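Local coordinates for protein diaminopropionate ammonia-lyase (Escherichia coli, PDB 4D9I) that catalyses the pyridoxal phosphate-dependent alpha,beta-elimination of both L- and D-diaminopropionate to pyruvate and ammonia, working as a homodimer, at residues 46-58 with 323-335. Numbering follows the deposited sequence.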
loop_
_atom_site.group_PDB
_atom_site.type_symbol
_atom_site.label_atom_id
_atom_site.label_comp_id
_atom_site.label_asym_id
_atom_site.label_seq_id
_atom_site.Cartn_x
_atom_site.Cartn_y
_atom_site.Cartn_z
ATOM N N PRO B 46 1.745 12.298 -14.660
ATOM C CA PRO B 46 3.043 12.397 -14.003
ATOM C C PRO B 46 4.009 11.294 -14.392
ATOM O O PRO B 46 3.602 10.163 -14.708
ATOM C CB PRO B 46 2.711 12.304 -12.494
ATOM C CG PRO B 46 1.242 12.642 -12.387
ATOM C CD PRO B 46 0.628 12.219 -13.703
ATOM N N LEU B 47 5.289 11.645 -14.352
ATOM C CA LEU B 47 6.348 10.666 -14.437
ATOM C C LEU B 47 7.006 10.611 -13.063
ATOM O O LEU B 47 7.762 11.511 -12.700
ATOM C CB LEU B 47 7.381 11.079 -15.485
ATOM C CG LEU B 47 8.488 10.050 -15.746
ATOM C CD1 LEU B 47 7.867 8.785 -16.329
ATOM C CD2 LEU B 47 9.527 10.597 -16.707
ATOM N N CYS B 48 6.721 9.562 -12.306
ATOM C CA CYS B 48 7.110 9.544 -10.890
ATOM C C CYS B 48 8.491 8.920 -10.723
ATOM O O CYS B 48 8.779 7.879 -11.319
ATOM C CB CYS B 48 6.073 8.785 -10.062
ATOM S SG CYS B 48 4.360 9.295 -10.340
ATOM N N ALA B 49 9.339 9.549 -9.919
ATOM C CA ALA B 49 10.660 9.024 -9.670
ATOM C C ALA B 49 10.632 8.142 -8.421
ATOM O O ALA B 49 10.454 8.632 -7.310
ATOM C CB ALA B 49 11.676 10.157 -9.528
ATOM N N LEU B 50 10.797 6.838 -8.602
ATOM C CA LEU B 50 10.788 5.967 -7.447
ATOM C C LEU B 50 12.246 5.781 -7.011
ATOM O O LEU B 50 12.808 4.715 -7.163
ATOM C CB LEU B 50 10.070 4.638 -7.743
ATOM C CG LEU B 50 8.642 4.723 -8.298
ATOM C CD1 LEU B 50 8.093 3.316 -8.508
ATOM C CD2 LEU B 50 7.684 5.523 -7.402
ATOM N N ASP B 51 12.842 6.857 -6.503
ATOM C CA ASP B 51 14.266 6.875 -6.120
ATOM C C ASP B 51 14.642 5.839 -5.058
ATOM O O ASP B 51 15.692 5.173 -5.158
ATOM C CB ASP B 51 14.694 8.261 -5.625
ATOM C CG ASP B 51 14.776 9.306 -6.739
ATOM O OD1 ASP B 51 14.615 9.005 -7.956
ATOM O OD2 ASP B 51 15.023 10.470 -6.386
ATOM N N ASP B 52 13.831 5.745 -4.009
ATOM C CA ASP B 52 14.179 4.854 -2.912
ATOM C C ASP B 52 14.040 3.390 -3.335
ATOM O O ASP B 52 14.874 2.545 -2.952
ATOM C CB ASP B 52 13.372 5.186 -1.644
ATOM C CG ASP B 52 13.763 6.528 -1.063
ATOM O OD1 ASP B 52 14.932 6.905 -1.229
ATOM O OD2 ASP B 52 12.931 7.227 -0.463
ATOM N N LEU B 53 13.044 3.103 -4.171
ATOM C CA LEU B 53 12.893 1.755 -4.743
ATOM C C LEU B 53 14.072 1.433 -5.686
ATOM O O LEU B 53 14.579 0.287 -5.718
ATOM C CB LEU B 53 11.526 1.592 -5.462
ATOM C CG LEU B 53 11.093 0.149 -5.804
ATOM C CD1 LEU B 53 10.629 -0.579 -4.534
ATOM C CD2 LEU B 53 10.021 0.070 -6.889
ATOM N N ALA B 54 14.529 2.446 -6.434
ATOM C CA ALA B 54 15.670 2.251 -7.327
ATOM C C ALA B 54 16.942 1.912 -6.531
ATOM O O ALA B 54 17.701 1.014 -6.906
ATOM C CB ALA B 54 15.884 3.480 -8.206
ATOM N N ASN B 55 17.159 2.617 -5.422
ATOM C CA ASN B 55 18.265 2.300 -4.510
ATOM C C ASN B 55 18.161 0.860 -3.962
ATOM O O ASN B 55 19.116 0.091 -4.037
ATOM C CB ASN B 55 18.301 3.328 -3.381
ATOM C CG ASN B 55 19.416 3.080 -2.385
ATOM O OD1 ASN B 55 20.582 3.015 -2.742
ATOM N ND2 ASN B 55 19.058 2.957 -1.115
ATOM N N LEU B 56 16.987 0.490 -3.451
ATOM C CA LEU B 56 16.759 -0.885 -2.984
ATOM C C LEU B 56 17.028 -1.954 -4.064
ATOM O O LEU B 56 17.615 -2.996 -3.776
ATOM C CB LEU B 56 15.322 -1.051 -2.468
ATOM C CG LEU B 56 14.960 -2.426 -1.878
ATOM C CD1 LEU B 56 15.721 -2.754 -0.575
ATOM C CD2 LEU B 56 13.465 -2.476 -1.633
ATOM N N PHE B 57 16.608 -1.684 -5.301
ATOM C CA PHE B 57 16.733 -2.664 -6.368
ATOM C C PHE B 57 18.091 -2.619 -7.027
ATOM O O PHE B 57 18.365 -3.433 -7.899
ATOM C CB PHE B 57 15.654 -2.453 -7.455
ATOM C CG PHE B 57 14.274 -2.877 -7.045
ATOM C CD1 PHE B 57 14.017 -3.383 -5.777
ATOM C CD2 PHE B 57 13.207 -2.723 -7.927
ATOM C CE1 PHE B 57 12.731 -3.754 -5.407
ATOM C CE2 PHE B 57 11.927 -3.092 -7.552
ATOM C CZ PHE B 57 11.691 -3.604 -6.291
ATOM N N GLY B 58 18.925 -1.659 -6.645
ATOM C CA GLY B 58 20.281 -1.597 -7.179
ATOM C C GLY B 58 20.370 -1.043 -8.593
ATOM O O GLY B 58 21.284 -1.392 -9.342
ATOM N N VAL B 323 3.542 -3.020 -4.650
ATOM C CA VAL B 323 4.813 -2.259 -4.498
ATOM C C VAL B 323 4.564 -0.794 -4.899
ATOM O O VAL B 323 5.009 0.129 -4.215
ATOM C CB VAL B 323 5.944 -2.857 -5.373
ATOM C CG1 VAL B 323 7.176 -1.931 -5.436
ATOM C CG2 VAL B 323 6.339 -4.259 -4.893
ATOM N N LEU B 324 3.832 -0.595 -6.006
ATOM C CA LEU B 324 3.438 0.748 -6.441
ATOM C C LEU B 324 2.464 1.445 -5.486
ATOM O O LEU B 324 2.577 2.655 -5.276
ATOM C CB LEU B 324 2.821 0.712 -7.862
ATOM C CG LEU B 324 3.801 0.420 -8.986
ATOM C CD1 LEU B 324 3.079 0.114 -10.316
ATOM C CD2 LEU B 324 4.759 1.573 -9.167
ATOM N N GLY B 325 1.531 0.687 -4.909
ATOM C CA GLY B 325 0.484 1.242 -4.067
ATOM C C GLY B 325 0.926 1.508 -2.632
ATOM O O GLY B 325 0.244 2.236 -1.899
ATOM N N ASN B 326 2.041 0.909 -2.211
ATOM C CA ASN B 326 2.576 1.177 -0.882
ATOM C C ASN B 326 4.078 1.304 -1.024
ATOM O O ASN B 326 4.818 0.354 -0.796
ATOM C CB ASN B 326 2.161 0.090 0.136
ATOM C CG ASN B 326 2.678 0.364 1.545
ATOM O OD1 ASN B 326 3.482 1.287 1.776
ATOM N ND2 ASN B 326 2.271 -0.482 2.492
ATOM N N PRO B 327 4.521 2.502 -1.424
ATOM C CA PRO B 327 5.887 2.684 -1.877
ATOM C C PRO B 327 6.932 2.525 -0.772
ATOM O O PRO B 327 6.626 2.528 0.440
ATOM C CB PRO B 327 5.894 4.108 -2.464
ATOM C CG PRO B 327 4.702 4.783 -1.871
ATOM C CD PRO B 327 3.677 3.697 -1.661
ATOM N N TYR B 328 8.166 2.371 -1.223
ATOM C CA TYR B 328 9.323 2.249 -0.346
ATOM C C TYR B 328 9.870 3.618 -0.004
ATOM O O TYR B 328 9.811 4.545 -0.836
ATOM C CB TYR B 328 10.425 1.445 -1.052
ATOM C CG TYR B 328 11.444 0.845 -0.096
ATOM C CD1 TYR B 328 11.068 -0.175 0.769
ATOM C CD2 TYR B 328 12.768 1.283 -0.064
ATOM C CE1 TYR B 328 11.970 -0.741 1.655
ATOM C CE2 TYR B 328 13.695 0.709 0.819
ATOM C CZ TYR B 328 13.267 -0.310 1.670
ATOM O OH TYR B 328 14.106 -0.920 2.580
ATOM N N GLY B 329 10.426 3.746 1.208
ATOM C CA GLY B 329 11.101 4.981 1.614
ATOM C C GLY B 329 10.144 6.159 1.505
ATOM O O GLY B 329 9.016 6.113 2.015
ATOM N N ASN B 330 10.582 7.217 0.833
ATOM C CA ASN B 330 9.744 8.409 0.667
ATOM C C ASN B 330 9.146 8.533 -0.739
ATOM O O ASN B 330 8.644 9.590 -1.106
ATOM C CB ASN B 330 10.555 9.671 1.025
ATOM C CG ASN B 330 10.987 9.686 2.478
ATOM O OD1 ASN B 330 12.134 10.042 2.815
ATOM N ND2 ASN B 330 10.082 9.298 3.353
ATOM N N ASP B 331 9.178 7.448 -1.502
ATOM C CA ASP B 331 8.751 7.476 -2.907
ATOM C C ASP B 331 7.276 7.857 -3.017
ATOM O O ASP B 331 6.498 7.576 -2.089
ATOM C CB ASP B 331 8.954 6.117 -3.561
ATOM C CG ASP B 331 10.405 5.849 -3.942
ATOM O OD1 ASP B 331 11.244 6.755 -3.831
ATOM O OD2 ASP B 331 10.714 4.717 -4.350
ATOM N N PRO B 332 6.872 8.482 -4.146
ATOM C CA PRO B 332 5.428 8.735 -4.337
ATOM C C PRO B 332 4.659 7.425 -4.573
ATOM O O PRO B 332 5.222 6.466 -5.105
ATOM C CB PRO B 332 5.390 9.610 -5.616
ATOM C CG PRO B 332 6.622 9.190 -6.364
ATOM C CD PRO B 332 7.668 8.955 -5.295
ATOM N N ARG B 333 3.386 7.408 -4.166
ATOM C CA ARG B 333 2.501 6.252 -4.276
ATOM C C ARG B 333 1.747 6.299 -5.612
ATOM O O ARG B 333 1.376 7.375 -6.042
ATOM C CB ARG B 333 1.487 6.321 -3.131
ATOM C CG ARG B 333 0.357 5.304 -3.196
ATOM C CD ARG B 333 -0.238 5.128 -1.808
ATOM N NE ARG B 333 -1.576 4.543 -1.860
ATOM C CZ ARG B 333 -2.685 5.268 -1.750
ATOM N NH1 ARG B 333 -2.592 6.578 -1.522
ATOM N NH2 ARG B 333 -3.880 4.703 -1.779
ATOM N N ILE B 334 1.510 5.137 -6.228
ATOM C CA ILE B 334 0.866 5.037 -7.544
ATOM C C ILE B 334 -0.205 3.935 -7.491
ATOM O O ILE B 334 0.050 2.821 -7.011
ATOM C CB ILE B 334 1.909 4.724 -8.662
ATOM C CG1 ILE B 334 2.924 5.884 -8.806
ATOM C CG2 ILE B 334 1.215 4.400 -9.975
ATOM C CD1 ILE B 334 4.155 5.577 -9.651
ATOM N N ILE B 335 -1.412 4.258 -7.957
ATOM C CA ILE B 335 -2.518 3.299 -7.991
ATOM C C ILE B 335 -2.438 2.665 -9.383
ATOM O O ILE B 335 -2.628 3.350 -10.398
ATOM C CB ILE B 335 -3.893 3.980 -7.786
ATOM C CG1 ILE B 335 -3.940 4.796 -6.468
ATOM C CG2 ILE B 335 -5.015 2.956 -7.853
ATOM C CD1 ILE B 335 -3.484 4.052 -5.233
#
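The type II' turn Y328-D331 brings its backbone up to the start of helix 51-57, where the CA atoms of L50 and D331 come within 5.2 Å, and the carboxylate of D331 accepts two N-H groups in the first turn of that helix, whose N-cap residue is L50. In this fold type II enzyme the contact joins strand 47-49, outermost of its sheet within the chain, and helix 51-57 to the last turn of helix 315-325 and the loop after it. D331 OD1 accepts the N-H of D52 through its syn lone pair at 2.8 Å, while OD2 takes the N-H of L53, 22° out of the carboxylate plane. These two bonds fix the carboxylate's rotation, and the helix N-terminus would be expected to favour its negative charge. D52 answers in the reverse direction: its OD2 receives N330 N at 2.7 Å, nearly straight (171°), on the anti lone pair. With an alanine at D331, the N-H groups of D52 and L53 would probably lose these acceptors, and the turn would be held less firmly against the helix. Farther along the helix, L56 points its CG directly away from its own backbone N (chi1 -177°), which carries CD2 over the centre of the Y328 ring in a CH-pi contact. L53 packs both methyls on V323 CG1, and W390 of the second subunit also touches it. On the strand side, L50 reaches L324 with CD1, whereas its CD2 lies against P332. C48 completes this apolar seam, its CB 3.8 Å from both P332 CG and I334 CD1.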